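Local atomic coordinates of NtrC family transcriptional regulator (Clostridium acetobutylicum ATCC 824, PDB entry 2Q5C), a protein that probably acts as an NtrC-type transcriptional regulator that binds DNA and ATP, represented here by its N-terminal PrpR_N-type (propionate catabolism activator) portion alone. Residues F81-M84 with R85-N89; V146-G149 with K150-D154. All coordinates share one frame; numbering follows the deposited sequence. Where two conformers were deposited one is given.

From the N terminus the chain first builds a four-stranded parallel sheet of order 2-1-3-4, ending on strand 73-76, and then enters helix 80-90, which holds contact 1. A second sheet of the same order follows, from strand 96-102 to strand 162-165, and contact 2 marks the turn from its strand 145-148 into helix 150-158. Each contact is local, joining adjoining residues without an intervening loop, so the two stand in series and neither nest nor cross. Their centres lie about 13 Å apart, and they meet through V147: its CG1 packs 3.7 Å from CB of A86, which ties helix 80-90 to the second sheet.

Contact 1 of 2, residues F81-M84 with R85-N89; sequences FDTM and RAVYN
F81 and R85 sit one helical turn apart in helix 80-90, and their side chains meet beside the hydrogen bond between their backbones. The amide N of R85 donates to O of F81 at 2.9 Å, nearly straight at the hydrogen (170°). The same pattern, residue i+4 giving its N-H to carbonyl i, satisfies the next acceptors: O of D82 takes N of A86, O of T83 takes N of V87, and O of M84 takes N of Y88 at 2.8 Å. F81 CG lies anti to the backbone N (chi1 -169°), and R85 stretches out from CG to NE, bringing F81 CE2 over one face of the guanidinium, 3.4 Å from R85 NE. The two planes are inclined by 52°, so this is a slanted approach and not a parallel stack, and R85 NH2 ends at the edge of the ring.

The carboxylate of D82 and the guanidinium of R85 stay short of a salt bridge, D82 OD1 lying 4.2 Å from R85 NH1. One water spans that gap, donating to D82 OD1 at 2.8 Å and accepting from R85 NH1 at 2.9 Å, in the plane of the guanidinium. The other carboxylate oxygen, OD2, accepts from the backbone N of T79, while OG1 of T83 bonds to the carbonyl O of T79, tying both side chains to the residue just before the helix. On the buried side, M84 and V87 pack on I112 and L116 of helix 109-116, and T83 and V87 reach L99 and L97 of strand 96-102.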
loop_
_atom_site.group_PDB
_atom_site.type_symbol
_atom_site.label_atom_id
_atom_site.label_comp_id
_atom_site.label_asym_id
_atom_site.label_seq_id
_atom_site.Cartn_x
_atom_site.Cartn_y
_atom_site.Cartn_z
ATOM N N PHE A 81 -12.803 -3.689 -1.504
ATOM C CA PHE A 81 -13.578 -2.440 -1.456
ATOM C C PHE A 81 -12.647 -1.216 -1.629
ATOM O O PHE A 81 -13.043 -0.216 -2.259
ATOM C CB PHE A 81 -14.348 -2.330 -0.137
ATOM C CG PHE A 81 -15.362 -1.231 -0.121
ATOM C CD1 PHE A 81 -16.486 -1.315 -0.919
ATOM C CD2 PHE A 81 -15.227 -0.152 0.731
ATOM C CE1 PHE A 81 -17.454 -0.302 -0.906
ATOM C CE2 PHE A 81 -16.197 0.855 0.766
ATOM C CZ PHE A 81 -17.306 0.767 -0.051
ATOM N N ASP A 82 -11.428 -1.275 -1.103
ATOM C CA ASP A 82 -10.440 -0.209 -1.350
ATOM C C ASP A 82 -10.257 -0.052 -2.861
ATOM O O ASP A 82 -10.184 1.080 -3.397
ATOM C CB ASP A 82 -9.055 -0.572 -0.788
ATOM C CG ASP A 82 -8.968 -0.600 0.743
ATOM O OD1 ASP A 82 -9.677 0.178 1.400
ATOM O OD2 ASP A 82 -8.106 -1.399 1.219
ATOM N N THR A 83 -10.141 -1.174 -3.569
ATOM C CA THR A 83 -9.945 -1.134 -5.035
ATOM C C THR A 83 -11.184 -0.550 -5.734
ATOM O O THR A 83 -11.053 0.289 -6.619
ATOM C CB THR A 83 -9.630 -2.533 -5.541
ATOM O OG1 THR A 83 -8.411 -2.969 -4.930
ATOM C CG2 THR A 83 -9.378 -2.487 -7.057
ATOM N N MET A 84 -12.370 -0.983 -5.344
ATOM C CA MET A 84 -13.571 -0.466 -5.964
ATOM C C MET A 84 -13.676 1.020 -5.745
ATOM O O MET A 84 -13.987 1.739 -6.693
ATOM C CB MET A 84 -14.803 -1.190 -5.430
ATOM C CG MET A 84 -14.788 -2.672 -5.701
ATOM S SD MET A 84 -14.631 -3.104 -7.458
ATOM C CE MET A 84 -16.321 -2.832 -8.036
ATOM N N ARG A 85 -13.416 1.501 -4.523
ATOM C CA ARG A 85 -13.465 2.965 -4.270
ATOM C C ARG A 85 -12.561 3.713 -5.257
ATOM O O ARG A 85 -12.954 4.757 -5.802
ATOM C CB ARG A 85 -12.950 3.292 -2.870
ATOM C CG ARG A 85 -13.896 3.019 -1.713
ATOM C CD ARG A 85 -13.139 3.216 -0.415
ATOM N NE ARG A 85 -14.039 3.480 0.707
ATOM C CZ ARG A 85 -13.677 3.440 1.988
ATOM N NH1 ARG A 85 -12.448 3.147 2.323
ATOM N NH2 ARG A 85 -14.590 3.680 2.937
ATOM N N ALA A 86 -11.369 3.178 -5.507
ATOM C CA ALA A 86 -10.437 3.850 -6.401
ATOM C C ALA A 86 -10.935 3.823 -7.833
ATOM O O ALA A 86 -10.839 4.853 -8.525
ATOM C CB ALA A 86 -9.049 3.257 -6.296
ATOM N N VAL A 87 -11.458 2.698 -8.289
ATOM C CA VAL A 87 -11.966 2.626 -9.665
ATOM C C VAL A 87 -13.149 3.579 -9.819
ATOM O O VAL A 87 -13.279 4.303 -10.827
ATOM C CB VAL A 87 -12.349 1.209 -10.007
ATOM C CG1 VAL A 87 -13.104 1.176 -11.372
ATOM C CG2 VAL A 87 -11.104 0.324 -10.036
ATOM N N TYR A 88 -14.049 3.577 -8.861
ATOM C CA TYR A 88 -15.168 4.493 -8.878
ATOM C C TYR A 88 -14.711 5.947 -9.011
ATOM O O TYR A 88 -15.266 6.700 -9.817
ATOM C CB TYR A 88 -15.995 4.255 -7.602
ATOM C CG TYR A 88 -17.028 5.277 -7.346
ATOM C CD1 TYR A 88 -18.185 5.302 -8.103
ATOM C CD2 TYR A 88 -16.861 6.224 -6.342
ATOM C CE1 TYR A 88 -19.166 6.264 -7.884
ATOM C CE2 TYR A 88 -17.860 7.183 -6.097
ATOM C CZ TYR A 88 -18.995 7.178 -6.874
ATOM O OH TYR A 88 -19.975 8.121 -6.687
ATOM N N ASN A 89 -13.701 6.355 -8.258
ATOM C CA ASN A 89 -13.194 7.713 -8.338
ATOM C C ASN A 89 -12.522 7.981 -9.676
ATOM O O ASN A 89 -12.679 9.077 -10.240
ATOM C CB ASN A 89 -12.176 7.951 -7.243
ATOM C CG ASN A 89 -12.802 8.140 -5.887
ATOM O OD1 ASN A 89 -13.894 8.683 -5.764
ATOM N ND2 ASN A 89 -12.069 7.757 -4.852
HETATM O O HOH W 1 -10.005 2.893 0.732
#

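Contact 2 of 2, residues V146-G149 with K150-D154; sequences VVSG and KTVTD
The carbonyl oxygen of G149 receives the backbone N-H of T153 at 2.9 Å, with a second, weak approach from T153 OG1 at 3.4 Å. It lies where strand 145-148 turns into helix 150-158, the first half of a beta-alpha-beta unit that strand 162-165 completes in parallel. G149 occupies the N-cap position, and its carbonyl accepts the opening i+4 bond of the helix, at a hydrogen angle of 162°. Strand and helix segments then run back nearly antiparallel (162°), their axes 7.3 Å apart.

The hydroxyl of T153 has its main polar partner in OG1 of T165 on strand 162-165. Its chi1 of 58° sets OG1 between the backbone N and the carbonyl carbon, which points it back at the carbonyl oxygens of G149 and K150; these are weak alternatives for the one proton, and the choice is not settled. The same torsion lays the methyl CG2 over the strand end, 3.5 Å from O of S148.

On the helix face turned to the strand, V152 bears on the residues whose side chains face it. Its CG1 comes within 3.5 Å of S148 CB, tight for two carbons, and its CB lies 3.4 Å from S148 OG, whose polar partner is O of I100 on strand 96-102. V146 adds an apolar touch from CG1 to CG1 of V152, the two side chains crossing at about a right angle. V152 also packs on I131 and I135 of helix 131-140.

Within the first turn, K150 bends at chi2 and chi4 and forms a salt bridge with D154, K150 NZ lying 3.1 Å from D154 OD2 on the side of its syn lone pair.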
loop_
_atom_site.group_PDB
_atom_site.type_symbol
_atom_site.label_atom_id
_atom_site.label_comp_id
_atom_site.label_asym_id
_atom_site.label_seq_id
_atom_site.Cartn_x
_atom_site.Cartn_y
_atom_site.Cartn_z
ATOM N N VAL A 146 -4.477 5.266 -14.681
ATOM C CA VAL A 146 -3.888 4.146 -13.936
ATOM C C VAL A 146 -4.409 4.147 -12.487
ATOM O O VAL A 146 -4.364 5.189 -11.819
ATOM C CB VAL A 146 -2.358 4.279 -13.891
ATOM C CG1 VAL A 146 -1.732 3.245 -12.949
ATOM C CG2 VAL A 146 -1.783 4.120 -15.280
ATOM N N VAL A 147 -4.875 2.981 -12.028
ATOM C CA VAL A 147 -5.364 2.783 -10.631
ATOM C C VAL A 147 -4.397 1.793 -10.005
ATOM O O VAL A 147 -4.242 0.679 -10.500
ATOM C CB VAL A 147 -6.759 2.201 -10.643
ATOM C CG1 VAL A 147 -7.262 1.941 -9.209
ATOM C CG2 VAL A 147 -7.704 3.133 -11.336
ATOM N N SER A 148 -3.717 2.217 -8.941
ATOM C CA SER A 148 -2.722 1.360 -8.319
ATOM C C SER A 148 -2.301 1.962 -6.998
ATOM O O SER A 148 -2.883 2.939 -6.515
ATOM C CB SER A 148 -1.482 1.229 -9.237
ATOM O OG SER A 148 -0.625 0.140 -8.870
ATOM N N GLY A 149 -1.258 1.384 -6.420
ATOM C CA GLY A 149 -0.621 2.010 -5.261
ATOM C C GLY A 149 0.147 3.274 -5.610
ATOM O O GLY A 149 0.413 3.579 -6.789
ATOM N N LYS A 150 0.543 4.010 -4.584
ATOM C CA LYS A 150 1.089 5.351 -4.743
ATOM C C LYS A 150 2.371 5.429 -5.570
ATOM O O LYS A 150 2.549 6.372 -6.348
ATOM C CB LYS A 150 1.316 5.993 -3.355
ATOM C CG LYS A 150 1.757 7.454 -3.371
ATOM C CD LYS A 150 0.745 8.354 -4.047
ATOM C CE LYS A 150 0.803 9.794 -3.498
ATOM N NZ LYS A 150 2.151 10.445 -3.649
ATOM N N THR A 151 3.297 4.487 -5.404
ATOM C CA THR A 151 4.537 4.572 -6.176
ATOM C C THR A 151 4.215 4.435 -7.664
ATOM O O THR A 151 4.772 5.157 -8.525
ATOM C CB THR A 151 5.525 3.509 -5.723
ATOM O OG1 THR A 151 5.658 3.610 -4.289
ATOM C CG2 THR A 151 6.867 3.703 -6.363
ATOM N N VAL A 152 3.315 3.511 -7.969
ATOM C CA VAL A 152 2.884 3.300 -9.356
ATOM C C VAL A 152 2.111 4.502 -9.892
ATOM O O VAL A 152 2.360 4.919 -11.034
ATOM C CB VAL A 152 2.097 2.009 -9.486
ATOM C CG1 VAL A 152 1.539 1.828 -10.894
ATOM C CG2 VAL A 152 2.994 0.820 -9.149
ATOM N N THR A 153 1.162 5.051 -9.126
ATOM C CA THR A 153 0.399 6.183 -9.667
ATOM C C THR A 153 1.277 7.393 -9.825
ATOM O O THR A 153 1.067 8.181 -10.768
ATOM C CB THR A 153 -0.896 6.495 -8.873
ATOM O OG1 THR A 153 -0.561 6.765 -7.509
ATOM C CG2 THR A 153 -1.848 5.300 -8.936
ATOM N N ASP A 154 2.265 7.563 -8.943
ATOM C CA ASP A 154 3.233 8.658 -9.103
ATOM C C ASP A 154 3.985 8.522 -10.419
ATOM O O ASP A 154 4.172 9.527 -11.129
ATOM C CB ASP A 154 4.214 8.753 -7.934
ATOM C CG ASP A 154 3.622 9.431 -6.717
ATOM O OD1 ASP A 154 2.592 10.125 -6.836
ATOM O OD2 ASP A 154 4.242 9.298 -5.627
#